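Local coordinates for protein phospholyase (Arthrobacter aurescens, PDB 5G4I) that probably acts as a pyridoxal phosphate-dependent phospholyase on phosphorylated amines such as ethanolamine phosphate, within the class III transaminase family, at residues A[65-68]-A[69-73]; A[263-266]-A[267-270]; A[390-393]-A[394-397]. All coordinates share one frame; numbering follows the deposited sequence.

How the contacts relate
The three contacts are local and follow one another in series along the chain; none nests in or crosses another. Contact 1 closes two consecutive turns between strand 56-59 and helix 72-82. Contact 2 closes a short helical turn in the connection between strands 247-251 and 276-279, neighbours in one sheet. Contact 3 braces the last turns of helix 384-396, just before strand 399-404, which runs beside strand 56-59 in a second sheet. Contacts 1 and 2 come within about 7 Å at their nearest atoms, and helix 316-331 touches both: His66 and Met264 each pack on Met329. Contact 3 stands apart, its centre about 32 Å from that of contact 2.

Contact 1. Residues A[65-68]-A[69-73]; sequences PHVG and HANPA
Asn71 reaches back over the Gly68-Asn71 turn to Val67, and the polar contacts centre on it. Its ND2 gives a nearly straight hydrogen bond to Val67 O (2.9 Å, 167°), lying close to the amide plane but tilted from the plane of the accepting carbonyl. With CG placed trans to the Asn71 N (chi1 -179°), the amide is swung toward this carbonyl, while OD1 accepts from Val74 N and so caps the helix that follows. The backbone N of Asn71 adds a weak bond to Gly68 O (3.4 Å), closing a type II turn; before it, Gly68 N bonds to Pro65 O at 3.0 Å, closing a type I turn. Gly68 suits the junction because its backbone angles would press a CB against the preceding carbonyl. Asn285 secures this junction from outside, bonding to Val67 N and Gly68 O.

In van der Waals packing, the Val67 CG2 methyl lies 3.6 Å from Asn71 ND2, flanking the amide. Pro65 lies alongside His69 in a CH-pi contact, its CB over one ring face and 4.2 Å from the ring centroid, while Pro65 CG approaches His69 CE1 to 3.5 Å. The imidazole is also held by Asp59 at NE2, and Leu87 of the second subunit packs on it.

The whole is a pair of beta turns ending in an asparagine N-cap, with proline following the cap in the first turn of helix 72-82.

Contact 2. Residues A[263-266]-A[267-270]; sequences GMWG and YQMF
Trp265 and Gln268 meet at the start of a short 3-10 segment in the connection between strands 247-251 and 276-279. Backbone bonds of the 3-10 spacing shape it: Gln268 N to Trp265 O at 3.2 Å and Met269 N to Gly266 O at 3.0 Å. With CG opposite its carbonyl carbon (chi1 -67°) and the chain running extended from there, Gln268 brings OE1 to Trp265 N (3.0 Å, 167°); the N-H comes from above the amide carbonyl plane. The same residue pair is thus tied twice, while Gln268 NE2 sits near the plane of the indole, at its edge, 3.9 Å from Trp265 CD1. Glycine fits position 263, since a CB there would collide with Gln268 OE1. An alanine in place of Gln268 is likely to leave Trp265 N without this acceptor and the indole edge without its neighbour.

Tyr267 turns its ring almost parallel to the five-membered ring of Trp265 (planes at 4°), but slid so far that the overlap is slight, with centroids 5.8 Å apart. The closer touch is Trp265 CB on Tyr267 CE2, at 3.5 Å. Beyond the turn, NE1 of Trp265 donates to Lys106 O and its ring stacks with Phe107, while Glu252 accepts from the N-H groups of Gly266 and Tyr267.

The return bond from Gln268 to Trp265 N resembles the side-chain half of a capping box, set in a strand connection of the large domain of a fold type I PLP enzyme.

Contact 3. Residues A[390-393]-A[394-397]; sequences LIED and MRER
The last turns of helix 384-396 carry backbone bonds from each N-H to the carbonyl four residues back, from Met394 N to Leu390 O (2.9 Å) through to Arg397 N to Asp393 O (3.0 Å). On one flank Arg395 lies alongside Glu392, one turn back. Arg395 NE and NH2 both grip a single oxygen, Glu392 OE1, NH2 at 2.8 Å and NE at 3.0 Å, with that oxygen in the guanidinium plane and the carboxylate turned 61° from it. A bend at chi3 (45°) brings the group back over the helix, one face over the carbonyl Glu392 O. The remaining arm, Arg395 NH1, donates to Glu396 OE2 at 2.9 Å, approaching from above that carboxylate, so one arginine lies between two acids. Glu392 OE2 is taken up by Lys388 and the N-H of Arg36.

On another flank Asp393 pairs with Arg397, four residues on. The arginine runs extended to Arg397 NE, which meets Asp393 OD2 at 2.9 Å; OD2 lies squarely in the guanidinium plane, while NE comes on the syn side of the carboxylate, tilted 32° out of its plane. Water 1 accepts from Arg397 NH2 (3.0 Å) and adds a weak bond to Asp393 OD2. Ser434 also bonds to OD2 and Gln430 to Arg397 NH1. Met394 suits the buried side, its flexible chain packing on Val399 and Ile401.

Spacings of three and four residues let acid and base pair along one helix; the positive guanidinium of Arg395 probably offsets the mutual repulsion of Glu392 and Glu396, while charge pairs Asp393 with Arg397 and hydrogen bonds to Ser434 and Gln430 tie that pair to helix 421-436.

Contact 1. Residues A[65-68]-A[69-73]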
ATOM      1  N   PRO A  65       1.542  16.210   6.619  1.00  9.81           N
ATOM      2  CA  PRO A  65       2.646  16.734   7.406  1.00 10.61           C
ATOM      3  C   PRO A  65       2.182  17.156   8.803  1.00 10.51           C
ATOM      4  O   PRO A  65       2.183  18.309   9.220  1.00 11.09           O
ATOM      5  CB  PRO A  65       3.080  17.990   6.578  1.00 11.69           C
ATOM      6  CG  PRO A  65       1.883  18.412   5.935  1.00 12.61           C
ATOM      7  CD  PRO A  65       1.110  17.168   5.577  1.00 10.97           C
ATOM      8  N   HIS A  66       1.718  16.115   9.550  1.00  9.83           N
ATOM      9  CA  HIS A  66       1.167  16.262  10.911  1.00 10.59           C
ATOM     10  C   HIS A  66       2.031  17.132  11.845  1.00 10.34           C
ATOM     11  O   HIS A  66       1.465  17.971  12.601  1.00 11.00           O
ATOM     12  CB  HIS A  66       1.081  14.827  11.553  1.00 11.87           C
ATOM     13  CG  HIS A  66       0.270  14.743  12.822  1.00 11.51           C
ATOM     14  ND1 HIS A  66      -1.073  15.035  12.862  1.00 13.31           N
ATOM     15  CD2 HIS A  66       0.629  14.357  14.074  1.00 13.43           C
ATOM     16  CE1 HIS A  66      -1.505  14.802  14.101  1.00 11.51           C
ATOM     17  NE2 HIS A  66      -0.500  14.424  14.841  1.00 12.91           N
ATOM     18  N   VAL A  67       3.364  16.973  11.813  1.00  8.98           N
ATOM     19  CA  VAL A  67       4.279  17.738  12.660  1.00  9.60           C
ATOM     20  C   VAL A  67       5.045  18.856  11.934  1.00 10.56           C
ATOM     21  O   VAL A  67       6.117  19.298  12.392  1.00 11.11           O
ATOM     22  CB  VAL A  67       5.193  16.830  13.520  1.00 10.00           C
ATOM     23  CG1 VAL A  67       4.310  16.015  14.524  1.00 10.08           C
ATOM     24  CG2 VAL A  67       6.033  15.834  12.724  1.00 10.36           C
ATOM     25  N   GLY A  68       4.527  19.207  10.782  1.00 10.91           N
ATOM     26  CA  GLY A  68       5.010  20.340  10.011  1.00 11.34           C
ATOM     27  C   GLY A  68       5.914  19.959   8.816  1.00 10.37           C
ATOM     28  O   GLY A  68       6.610  18.895   8.816  1.00 10.14           O
ATOM     29  N   HIS A  69       5.870  20.774   7.763  1.00 10.78           N
ATOM     30  CA  HIS A  69       6.756  20.572   6.622  1.00 11.24           C
ATOM     31  C   HIS A  69       8.257  20.614   6.993  1.00 11.40           C
ATOM     32  O   HIS A  69       8.689  21.487   7.781  1.00 11.91           O
ATOM     33  CB  HIS A  69       6.486  21.671   5.555  1.00 10.79           C
ATOM     34  CG  HIS A  69       5.093  21.657   5.046  1.00 11.29           C
ATOM     35  ND1 HIS A  69       4.621  20.683   4.198  1.00 12.02           N
ATOM     36  CD2 HIS A  69       4.031  22.486   5.285  1.00 10.88           C
ATOM     37  CE1 HIS A  69       3.341  20.921   3.937  1.00 11.42           C
ATOM     38  NE2 HIS A  69       2.964  22.018   4.585  1.00 11.77           N
ATOM     39  N   ALA A  70       9.016  19.645   6.433  1.00 11.47           N
ATOM     40  CA  ALA A  70      10.461  19.595   6.670  1.00 12.53           C
ATOM     41  C   ALA A  70      10.930  19.441   8.117  1.00 12.73           C
ATOM     42  O   ALA A  70      12.003  19.854   8.499  1.00 14.82           O
ATOM     43  CB  ALA A  70      11.189  20.814   5.961  1.00 14.28           C
ATOM     44  N   ASN A  71      10.049  18.816   8.938  1.00 10.95           N
ATOM     45  CA  ASN A  71      10.360  18.634  10.325  1.00 11.72           C
ATOM     46  C   ASN A  71      11.722  17.925  10.455  1.00 11.80           C
ATOM     47  O   ASN A  71      11.930  16.778   9.945  1.00 12.42           O
ATOM     48  CB  ASN A  71       9.253  17.800  11.048  1.00 11.48           C
ATOM     49  CG  ASN A  71       9.522  17.613  12.513  1.00 12.84           C
ATOM     50  OD1 ASN A  71      10.540  16.946  12.902  1.00 15.20           O
ATOM     51  ND2 ASN A  71       8.629  18.175  13.370  1.00 12.48           N
ATOM     52  N   PRO A  72      12.679  18.561  11.168  1.00 12.94           N
ATOM     53  CA  PRO A  72      14.018  17.970  11.173  1.00 14.08           C
ATOM     54  C   PRO A  72      14.228  16.784  12.058  1.00 14.33           C
ATOM     55  O   PRO A  72      15.138  15.950  11.772  1.00 13.35           O
ATOM     56  CB  PRO A  72      14.940  19.166  11.552  1.00 17.87           C
ATOM     57  CG  PRO A  72      14.037  20.100  12.316  1.00 20.07           C
ATOM     58  CD  PRO A  72      12.645  19.942  11.710  1.00 15.93           C
ATOM     59  N   ALA A  73      13.463  16.654  13.123  1.00 13.15           N
ATOM     60  CA  ALA A  73      13.546  15.426  13.922  1.00 12.71           C
ATOM     61  C   ALA A  73      13.094  14.196  13.153  1.00 13.05           C
ATOM     62  O   ALA A  73      13.694  13.069  13.276  1.00 13.47           O
ATOM     63  CB  ALA A  73      12.686  15.540  15.150  1.00 15.61           C
TER

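Contact 2. Residues A[263-266]-A[267-270]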
ATOM      1  N   GLY A 263      -9.411  13.977  22.251  1.00 15.53           N
ATOM      2  CA  GLY A 263      -8.912  12.591  22.452  1.00 17.98           C
ATOM      3  C   GLY A 263      -7.894  12.251  21.330  1.00 12.17           C
ATOM      4  O   GLY A 263      -7.915  12.960  20.300  1.00 12.30           O
ATOM      5  N   MET A 264      -7.107  11.201  21.504  1.00 10.14           N
ATOM      6  CA  MET A 264      -6.222  10.751  20.446  1.00  9.76           C
ATOM      7  C   MET A 264      -7.003  10.301  19.203  1.00 10.07           C
ATOM      8  O   MET A 264      -6.567  10.578  18.024  1.00  8.89           O
ATOM      9  CB  MET A 264      -5.292   9.631  20.943  1.00 11.87           C
ATOM     10  CG  MET A 264      -4.208   9.367  19.989  1.00 15.39           C
ATOM     11  SD  MET A 264      -2.912  10.749  19.866  1.00 16.24           S
ATOM     12  CE  MET A 264      -1.741   9.625  19.087  1.00 20.93           C
ATOM     13  N   TRP A 265      -8.171   9.668  19.398  1.00  9.40           N
ATOM     14  CA  TRP A 265      -8.930   9.014  18.307  1.00  9.00           C
ATOM     15  C   TRP A 265     -10.315   9.603  18.256  1.00  9.60           C
ATOM     16  O   TRP A 265     -10.961   9.847  19.306  1.00 10.08           O
ATOM     17  CB  TRP A 265      -9.002   7.476  18.547  1.00  9.44           C
ATOM     18  CG  TRP A 265      -7.580   6.890  18.762  1.00  9.19           C
ATOM     19  CD1 TRP A 265      -7.051   6.436  19.938  1.00  9.13           C
ATOM     20  CD2 TRP A 265      -6.476   6.923  17.864  1.00  9.38           C
ATOM     21  NE1 TRP A 265      -5.736   6.122  19.835  1.00 10.09           N
ATOM     22  CE2 TRP A 265      -5.348   6.452  18.540  1.00  9.23           C
ATOM     23  CE3 TRP A 265      -6.352   7.290  16.483  1.00 10.13           C
ATOM     24  CZ2 TRP A 265      -4.077   6.347  17.924  1.00 10.77           C
ATOM     25  CZ3 TRP A 265      -5.104   7.157  15.887  1.00  9.51           C
ATOM     26  CH2 TRP A 265      -3.984   6.719  16.596  1.00 10.64           C
ATOM     27  N   GLY A 266     -10.790   9.898  17.051  1.00 10.28           N
ATOM     28  CA  GLY A 266     -12.151  10.385  16.864  1.00 10.66           C
ATOM     29  C   GLY A 266     -13.255   9.523  17.417  1.00  9.85           C
ATOM     30  O   GLY A 266     -14.317  10.107  17.831  1.00 10.87           O
ATOM     31  N   TYR A 267     -13.089   8.195  17.444  1.00  9.81           N
ATOM     32  CA  TYR A 267     -14.217   7.349  17.990  1.00  9.55           C
ATOM     33  C   TYR A 267     -14.550   7.702  19.402  1.00  9.68           C
ATOM     34  O   TYR A 267     -15.639   7.398  19.905  1.00 10.71           O
ATOM     35  CB  TYR A 267     -13.971   5.870  17.797  1.00 10.56           C
ATOM     36  CG  TYR A 267     -12.898   5.234  18.707  1.00  9.71           C
ATOM     37  CD1 TYR A 267     -13.160   4.899  20.045  1.00 11.44           C
ATOM     38  CD2 TYR A 267     -11.578   4.943  18.238  1.00 10.14           C
ATOM     39  CE1 TYR A 267     -12.225   4.296  20.843  1.00 12.77           C
ATOM     40  CE2 TYR A 267     -10.647   4.386  19.084  1.00 11.96           C
ATOM     41  CZ  TYR A 267     -10.987   4.086  20.383  1.00 12.73           C
ATOM     42  OH  TYR A 267     -10.033   3.449  21.237  1.00 17.22           O
ATOM     43  N   GLN A 268     -13.602   8.336  20.140  1.00 10.49           N
ATOM     44  CA  GLN A 268     -13.762   8.679  21.563  1.00 11.43           C
ATOM     45  C   GLN A 268     -14.785   9.788  21.708  1.00 11.85           C
ATOM     46  O   GLN A 268     -15.212  10.033  22.894  1.00 13.26           O
ATOM     47  CB  GLN A 268     -12.331   9.074  22.187  1.00 11.36           C
ATOM     48  CG  GLN A 268     -11.366   7.905  22.247  1.00 11.60           C
ATOM     49  CD  GLN A 268      -9.871   8.182  22.511  1.00 13.85           C
ATOM     50  OE1 GLN A 268      -9.407   9.135  22.109  1.00 18.56           O
ATOM     51  NE2 GLN A 268      -9.170   7.213  23.109  1.00 18.13           N
ATOM     52  N   MET A 269     -15.204  10.513  20.668  1.00 10.92           N
ATOM     53  CA  MET A 269     -16.392  11.428  20.746  1.00 11.54           C
ATOM     54  C   MET A 269     -17.690  10.686  21.029  1.00 12.57           C
ATOM     55  O   MET A 269     -18.684  11.392  21.443  1.00 16.03           O
ATOM     56  CB  MET A 269     -16.510  12.278  19.478  1.00 12.65           C
ATOM     57  CG  MET A 269     -15.347  13.167  19.116  1.00 12.76           C
ATOM     58  SD  MET A 269     -15.538  14.200  17.676  1.00 15.43           S
ATOM     59  CE  MET A 269     -15.618  13.001  16.301  1.00 13.81           C
ATOM     60  N   PHE A 270     -17.741   9.367  20.890  1.00 11.45           N
ATOM     61  CA  PHE A 270     -18.936   8.537  21.096  1.00 11.87           C
ATOM     62  C   PHE A 270     -18.663   7.570  22.203  1.00 12.76           C
ATOM     63  O   PHE A 270     -17.501   7.229  22.572  1.00 13.92           O
ATOM     64  CB  PHE A 270     -19.246   7.843  19.767  1.00 12.06           C
ATOM     65  CG  PHE A 270     -19.306   8.810  18.565  1.00 10.67           C
ATOM     66  CD1 PHE A 270     -20.375   9.671  18.405  1.00 11.51           C
ATOM     67  CD2 PHE A 270     -18.305   8.854  17.596  1.00 11.83           C
ATOM     68  CE1 PHE A 270     -20.464  10.567  17.350  1.00 11.39           C
ATOM     69  CE2 PHE A 270     -18.366   9.772  16.580  1.00 11.72           C
ATOM     70  CZ  PHE A 270     -19.436  10.607  16.417  1.00 12.19           C
TER

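Contact 3. Residues A[390-393]-A[394-397]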
ATOM      1  N   LEU A 390     -14.426  31.811  -2.800  1.00 16.18           N
ATOM      2  CA  LEU A 390     -13.688  31.960  -1.519  1.00 15.98           C
ATOM      3  C   LEU A 390     -12.341  31.177  -1.488  1.00 15.61           C
ATOM      4  O   LEU A 390     -11.315  31.688  -1.002  1.00 15.08           O
ATOM      5  CB  LEU A 390     -14.537  31.539  -0.370  1.00 16.10           C
ATOM      6  CG  LEU A 390     -15.803  32.393  -0.032  1.00 17.30           C
ATOM      7  CD1 LEU A 390     -16.756  31.684   0.917  1.00 17.30           C
ATOM      8  CD2 LEU A 390     -15.398  33.730   0.599  1.00 18.71           C
ATOM      9  N   ILE A 391     -12.386  29.950  -1.990  1.00 14.03           N
ATOM     10  CA  ILE A 391     -11.120  29.159  -2.028  1.00 14.06           C
ATOM     11  C   ILE A 391     -10.018  29.801  -2.904  1.00 15.80           C
ATOM     12  O   ILE A 391      -8.862  29.910  -2.497  1.00 14.89           O
ATOM     13  CB  ILE A 391     -11.449  27.703  -2.496  1.00 15.20           C
ATOM     14  CG1 ILE A 391     -12.237  27.004  -1.427  1.00 16.12           C
ATOM     15  CG2 ILE A 391     -10.194  26.917  -2.871  1.00 17.63           C
ATOM     16  CD1 ILE A 391     -12.941  25.716  -1.910  1.00 18.91           C
ATOM     17  N   GLU A 392     -10.421  30.291  -4.120  1.00 15.89           N
ATOM     18  CA  GLU A 392      -9.441  30.961  -4.971  1.00 15.92           C
ATOM     19  C   GLU A 392      -8.984  32.318  -4.389  1.00 13.53           C
ATOM     20  O   GLU A 392      -7.786  32.686  -4.513  1.00 15.16           O
ATOM     21  CB  GLU A 392     -10.033  31.109  -6.374  1.00 15.33           C
ATOM     22  CG  GLU A 392     -10.256  29.788  -7.104  1.00 16.45           C
ATOM     23  CD  GLU A 392      -8.993  29.126  -7.695  1.00 15.96           C
ATOM     24  OE1 GLU A 392      -7.944  29.765  -7.687  1.00 17.51           O
ATOM     25  OE2 GLU A 392      -9.171  27.990  -8.299  1.00 19.33           O
ATOM     26  N   ASP A 393      -9.942  33.080  -3.809  1.00 14.87           N
ATOM     27  CA  ASP A 393      -9.591  34.343  -3.193  1.00 15.44           C
ATOM     28  C   ASP A 393      -8.594  34.200  -1.991  1.00 14.72           C
ATOM     29  O   ASP A 393      -7.611  34.904  -1.818  1.00 16.38           O
ATOM     30  CB  ASP A 393     -10.852  35.136  -2.764  1.00 17.93           C
ATOM     31  CG  ASP A 393     -10.506  36.528  -2.257  1.00 21.14           C
ATOM     32  OD1 ASP A 393      -9.953  37.309  -3.034  1.00 25.55           O
ATOM     33  OD2 ASP A 393     -10.745  36.814  -1.135  1.00 25.67           O
ATOM     34  N   MET A 394      -8.862  33.168  -1.180  1.00 15.51           N
ATOM     35  CA  MET A 394      -7.980  32.885  -0.053  1.00 15.83           C
ATOM     36  C   MET A 394      -6.575  32.501  -0.530  1.00 15.32           C
ATOM     37  O   MET A 394      -5.575  32.927   0.008  1.00 14.97           O
ATOM     38  CB  MET A 394      -8.629  31.754   0.785  1.00 14.43           C
ATOM     39  CG  MET A 394      -9.779  32.265   1.658  1.00 14.08           C
ATOM     40  SD  MET A 394      -9.280  33.333   3.081  1.00 15.89           S
ATOM     41  CE  MET A 394      -8.767  32.086   4.297  1.00 15.94           C
ATOM     42  N   ARG A 395      -6.474  31.700  -1.630  1.00 14.57           N
ATOM     43  CA  ARG A 395      -5.162  31.452  -2.256  1.00 15.35           C
ATOM     44  C   ARG A 395      -4.428  32.750  -2.634  1.00 14.50           C
ATOM     45  O   ARG A 395      -3.268  32.916  -2.377  1.00 15.60           O
ATOM     46  CB  ARG A 395      -5.283  30.483  -3.475  1.00 16.95           C
ATOM     47  CG  ARG A 395      -4.020  30.244  -4.262  1.00 18.58           C
ATOM     48  CD  ARG A 395      -4.182  29.619  -5.668  1.00 18.55           C
ATOM     49  NE  ARG A 395      -5.268  30.282  -6.412  1.00 20.48           N
ATOM     50  CZ  ARG A 395      -5.165  31.520  -6.954  1.00 20.35           C
ATOM     51  NH1 ARG A 395      -4.042  32.229  -6.906  1.00 20.21           N
ATOM     52  NH2 ARG A 395      -6.197  32.012  -7.593  1.00 20.69           N
ATOM     53  N   GLU A 396      -5.193  33.655  -3.332  1.00 16.45           N
ATOM     54  CA  GLU A 396      -4.581  34.947  -3.690  1.00 19.01           C
ATOM     55  C   GLU A 396      -4.059  35.744  -2.487  1.00 17.41           C
ATOM     56  O   GLU A 396      -2.994  36.336  -2.546  1.00 18.30           O
ATOM     57  CB  GLU A 396      -5.558  35.815  -4.538  1.00 21.13           C
ATOM     58  CG  GLU A 396      -5.680  35.313  -5.964  1.00 26.77           C
ATOM     59  CD  GLU A 396      -4.474  35.673  -6.889  1.00 37.81           C
ATOM     60  OE1 GLU A 396      -3.725  36.692  -6.677  1.00 47.87           O
ATOM     61  OE2 GLU A 396      -4.235  34.921  -7.851  1.00 46.63           O
ATOM     62  N   ARG A 397      -4.773  35.585  -1.371  1.00 15.02           N
ATOM     63  CA  ARG A 397      -4.403  36.184  -0.076  1.00 15.74           C
ATOM     64  C   ARG A 397      -3.296  35.450   0.697  1.00 17.44           C
ATOM     65  O   ARG A 397      -2.841  35.885   1.738  1.00 20.37           O
ATOM     66  CB  ARG A 397      -5.667  36.323   0.819  1.00 15.99           C
ATOM     67  CG  ARG A 397      -6.762  37.322   0.317  1.00 16.37           C
ATOM     68  CD  ARG A 397      -8.045  37.203   1.091  1.00 17.11           C
ATOM     69  NE  ARG A 397      -9.034  38.244   0.726  1.00 18.72           N
ATOM     70  CZ  ARG A 397      -8.985  39.512   1.148  1.00 21.92           C
ATOM     71  NH1 ARG A 397      -8.093  39.925   2.033  1.00 22.07           N
ATOM     72  NH2 ARG A 397      -9.908  40.366   0.693  1.00 22.80           N
TER
HETATM   73  O   HOH W   1     -11.489  39.617  -1.737  1.00 25.91           O